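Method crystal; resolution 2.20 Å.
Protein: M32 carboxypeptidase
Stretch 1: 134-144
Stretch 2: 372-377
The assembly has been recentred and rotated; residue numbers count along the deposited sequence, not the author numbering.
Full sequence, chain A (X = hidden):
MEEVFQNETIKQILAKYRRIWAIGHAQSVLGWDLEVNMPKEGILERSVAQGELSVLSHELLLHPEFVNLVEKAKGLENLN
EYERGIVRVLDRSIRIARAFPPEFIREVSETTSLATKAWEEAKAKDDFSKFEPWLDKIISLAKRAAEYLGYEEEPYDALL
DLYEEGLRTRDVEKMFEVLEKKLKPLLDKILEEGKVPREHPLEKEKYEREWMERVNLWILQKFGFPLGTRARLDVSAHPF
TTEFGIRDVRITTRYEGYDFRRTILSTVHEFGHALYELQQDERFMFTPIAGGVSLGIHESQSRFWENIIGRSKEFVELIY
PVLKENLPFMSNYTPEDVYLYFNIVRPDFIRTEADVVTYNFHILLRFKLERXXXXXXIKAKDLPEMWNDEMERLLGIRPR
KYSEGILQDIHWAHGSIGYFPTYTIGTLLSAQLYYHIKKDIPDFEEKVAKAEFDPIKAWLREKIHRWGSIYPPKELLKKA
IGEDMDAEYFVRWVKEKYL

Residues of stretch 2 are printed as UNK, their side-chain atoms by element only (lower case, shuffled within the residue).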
# COMPACT_ATOMS: atom_id res chain seq x y z
N TRP A 134 7.76 32.66 -8.37
CA TRP A 134 7.10 31.67 -7.52
C TRP A 134 7.53 31.83 -6.08
O TRP A 134 6.74 31.59 -5.16
CB TRP A 134 7.41 30.25 -7.99
CG TRP A 134 6.71 29.89 -9.25
CD1 TRP A 134 7.26 29.78 -10.50
CD2 TRP A 134 5.31 29.65 -9.41
NE1 TRP A 134 6.29 29.49 -11.42
CE2 TRP A 134 5.08 29.41 -10.78
CE3 TRP A 134 4.22 29.62 -8.52
CZ2 TRP A 134 3.80 29.14 -11.29
CZ3 TRP A 134 2.96 29.35 -9.03
CH2 TRP A 134 2.76 29.12 -10.40
N LEU A 135 8.79 32.25 -5.87
CA LEU A 135 9.30 32.45 -4.52
C LEU A 135 8.64 33.67 -3.88
O LEU A 135 8.39 33.68 -2.68
CB LEU A 135 10.82 32.64 -4.53
CG LEU A 135 11.60 31.85 -3.47
CD1 LEU A 135 13.01 32.44 -3.32
CD2 LEU A 135 10.87 31.88 -2.15
N ASP A 136 8.35 34.69 -4.68
CA ASP A 136 7.69 35.89 -4.16
C ASP A 136 6.26 35.53 -3.75
O ASP A 136 5.74 36.04 -2.77
CB ASP A 136 7.67 37.01 -5.20
CG ASP A 136 9.03 37.68 -5.38
OD1 ASP A 136 9.61 38.10 -4.35
OD2 ASP A 136 9.50 37.80 -6.53
N LYS A 137 5.63 34.65 -4.52
CA LYS A 137 4.27 34.24 -4.21
C LYS A 137 4.25 33.43 -2.92
O LYS A 137 3.34 33.56 -2.11
CB LYS A 137 3.68 33.39 -5.34
CG LYS A 137 3.25 34.18 -6.56
CD LYS A 137 2.66 33.24 -7.60
CE LYS A 137 2.18 33.98 -8.84
NZ LYS A 137 1.60 33.03 -9.83
N ILE A 138 5.27 32.60 -2.73
CA ILE A 138 5.34 31.77 -1.53
C ILE A 138 5.68 32.61 -0.30
O ILE A 138 5.27 32.29 0.81
CB ILE A 138 6.35 30.61 -1.73
CG1 ILE A 138 5.78 29.63 -2.75
CG2 ILE A 138 6.63 29.92 -0.41
CD1 ILE A 138 6.62 28.41 -2.99
N ILE A 139 6.42 33.70 -0.49
CA ILE A 139 6.75 34.57 0.64
C ILE A 139 5.46 35.25 1.11
O ILE A 139 5.19 35.35 2.31
CB ILE A 139 7.81 35.62 0.25
CG1 ILE A 139 9.20 34.97 0.23
CG2 ILE A 139 7.81 36.78 1.24
CD1 ILE A 139 10.29 35.81 -0.40
N SER A 140 4.65 35.69 0.15
CA SER A 140 3.40 36.34 0.50
C SER A 140 2.46 35.38 1.23
O SER A 140 1.78 35.77 2.18
CB SER A 140 2.70 36.88 -0.75
OG SER A 140 1.52 37.60 -0.39
N LEU A 141 2.43 34.13 0.79
CA LEU A 141 1.57 33.12 1.43
C LEU A 141 2.04 32.84 2.87
O LEU A 141 1.22 32.68 3.77
CB LEU A 141 1.59 31.82 0.62
CG LEU A 141 1.06 31.89 -0.82
CD1 LEU A 141 1.25 30.54 -1.49
CD2 LEU A 141 -0.42 32.30 -0.84
N ALA A 142 3.35 32.79 3.06
CA ALA A 142 3.93 32.55 4.38
C ALA A 142 3.52 33.64 5.37
O ALA A 142 3.10 33.35 6.50
CB ALA A 142 5.44 32.48 4.29
N LYS A 143 3.64 34.90 4.96
CA LYS A 143 3.27 36.02 5.82
C LYS A 143 1.78 35.94 6.14
O LYS A 143 1.39 36.03 7.30
CB LYS A 143 3.59 37.36 5.14
CG LYS A 143 5.08 37.66 5.01
CD LYS A 143 5.34 38.58 3.82
CE LYS A 143 5.90 39.93 4.23
NZ LYS A 143 7.24 39.82 4.86
N ARG A 144 0.95 35.75 5.11
CA ARG A 144 -0.49 35.64 5.35
C ARG A 144 -0.71 34.55 6.39
O ARG A 144 -1.42 34.76 7.37
CB ARG A 144 -1.25 35.26 4.06
CG ARG A 144 -1.08 36.20 2.87
CD ARG A 144 -2.33 37.02 2.59
NE ARG A 144 -3.56 36.23 2.40
CZ ARG A 144 -3.83 35.46 1.35
NH1 ARG A 144 -2.97 35.33 0.35
NH2 ARG A 144 -5.00 34.82 1.28
N UNK A 372 14.02 36.96 7.75
CA UNK A 372 13.96 38.21 6.97
C UNK A 372 12.79 38.24 5.98
O UNK A 372 12.08 39.25 5.88
c UNK A 372 17.70 38.93 6.07
c UNK A 372 16.62 38.42 8.31
c UNK A 372 16.44 39.06 6.93
c UNK A 372 15.26 38.41 6.19
N UNK A 373 12.61 37.15 5.24
CA UNK A 373 11.54 37.01 4.24
C UNK A 373 10.13 37.24 4.77
O UNK A 373 9.27 37.81 4.09
s UNK A 373 13.38 33.67 2.61
c UNK A 373 11.62 35.61 3.60
c UNK A 373 11.94 32.89 1.89
c UNK A 373 12.83 35.38 2.68
N UNK A 374 9.88 36.79 5.99
CA UNK A 374 8.57 36.92 6.61
C UNK A 374 8.44 38.14 7.53
O UNK A 374 7.34 38.55 7.88
c UNK A 374 8.23 35.62 7.37
c UNK A 374 8.29 34.46 6.40
c UNK A 374 6.86 35.72 8.01
N UNK A 375 9.58 38.72 7.90
CA UNK A 375 9.60 39.91 8.77
C UNK A 375 9.63 41.21 7.99
O UNK A 375 8.65 41.96 7.95
o UNK A 375 10.77 38.82 10.60
c UNK A 375 10.82 39.90 9.70
N UNK A 376 10.78 41.50 7.39
CA UNK A 376 10.94 42.73 6.62
C UNK A 376 10.35 42.50 5.23
O UNK A 376 9.76 41.45 4.97
c UNK A 376 12.71 44.57 6.57
c UNK A 376 12.42 43.08 6.52
o UNK A 376 12.48 46.40 8.08
c UNK A 376 12.40 45.16 7.93
o UNK A 376 12.08 44.38 8.86
N UNK A 377 10.49 43.47 4.34
CA UNK A 377 9.97 43.32 2.98
C UNK A 377 11.13 42.84 2.11
O UNK A 377 11.73 43.60 1.36
o UNK A 377 8.84 42.98 -0.58
c UNK A 377 9.41 44.66 2.46
c UNK A 377 8.36 43.67 0.35
c UNK A 377 9.23 44.77 0.95
o UNK A 377 7.21 43.49 0.81

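Position 372 carries four side-chain carbons, forked at the second, with no heteroatom. None of them reaches stretch 1: the CA-to-CB bond runs sideways, and the branched end leads away from the helix of residues 134-144. The fork beyond CB identifies a leucine, L372, which lies on the helical part of stretch 2 but takes no part in the contact.

At position 373 the side chain is an unbranched run of two carbons, a sulfur and a terminal carbon. A thioether in this order can only be methionine, M373. Its CE lies 3.8 Å from I139 CG1 and 4.3 Å from L135 CD2, so the tip of the chain packs against two apolar residues one turn apart on the first helix. The backbone is close as well, with M373 O 3.4 Å from I139 CG2.

Position 374 has three side-chain carbons, CB bearing the other two. Such a fork directly at CB, without oxygen, is valine, V374. One methyl, CG2, is 4.1 Å from A142 CB, whose CA-to-CB bond points toward stretch 2; the other, CG1, is 4.0 Å from K143 CG, on the aliphatic part of the lysine.

Position 375 holds one carbon followed by one oxygen, and its CA-to-CB bond points away from stretch 1. The short hydroxyl side chain is that of serine, S375, whose OG is hydrogen-bonded to a residue just outside the stretches.

Three carbons, the third carrying two oxygens, make up the side chain at position 376. This is a glutamate, E376, the first residue to leave helical phi/psi. Its side chain comes no closer than E376 CB, 6.3 Å from K143 NZ, and its contribution comes instead from the main chain, where E376 O accepts a hydrogen bond from K143 NZ at 3.0 Å.

Position 377 repeats the pattern of three carbons ending in two oxygens and is likewise glutamate, E377. Although its end comes nearer than its CA-to-CB direction suggests, it stays out of contact with stretch 1.

The contact joins a small apolar patch to a polar anchor. L135, I139 and A142 receive M373 and V374, while K143 extends its amine to the end of the second helix. There K143 NZ donates to M373 O at 3.0 Å as well as to E376 O, and V374 O lies 3.3 Å from the same K143 NZ. The lysine thus gathers carbonyls where the chain turns out of the helix, tying that turn to the first helix through main-chain atoms.

Stretch 2 372-377: LMVSEE
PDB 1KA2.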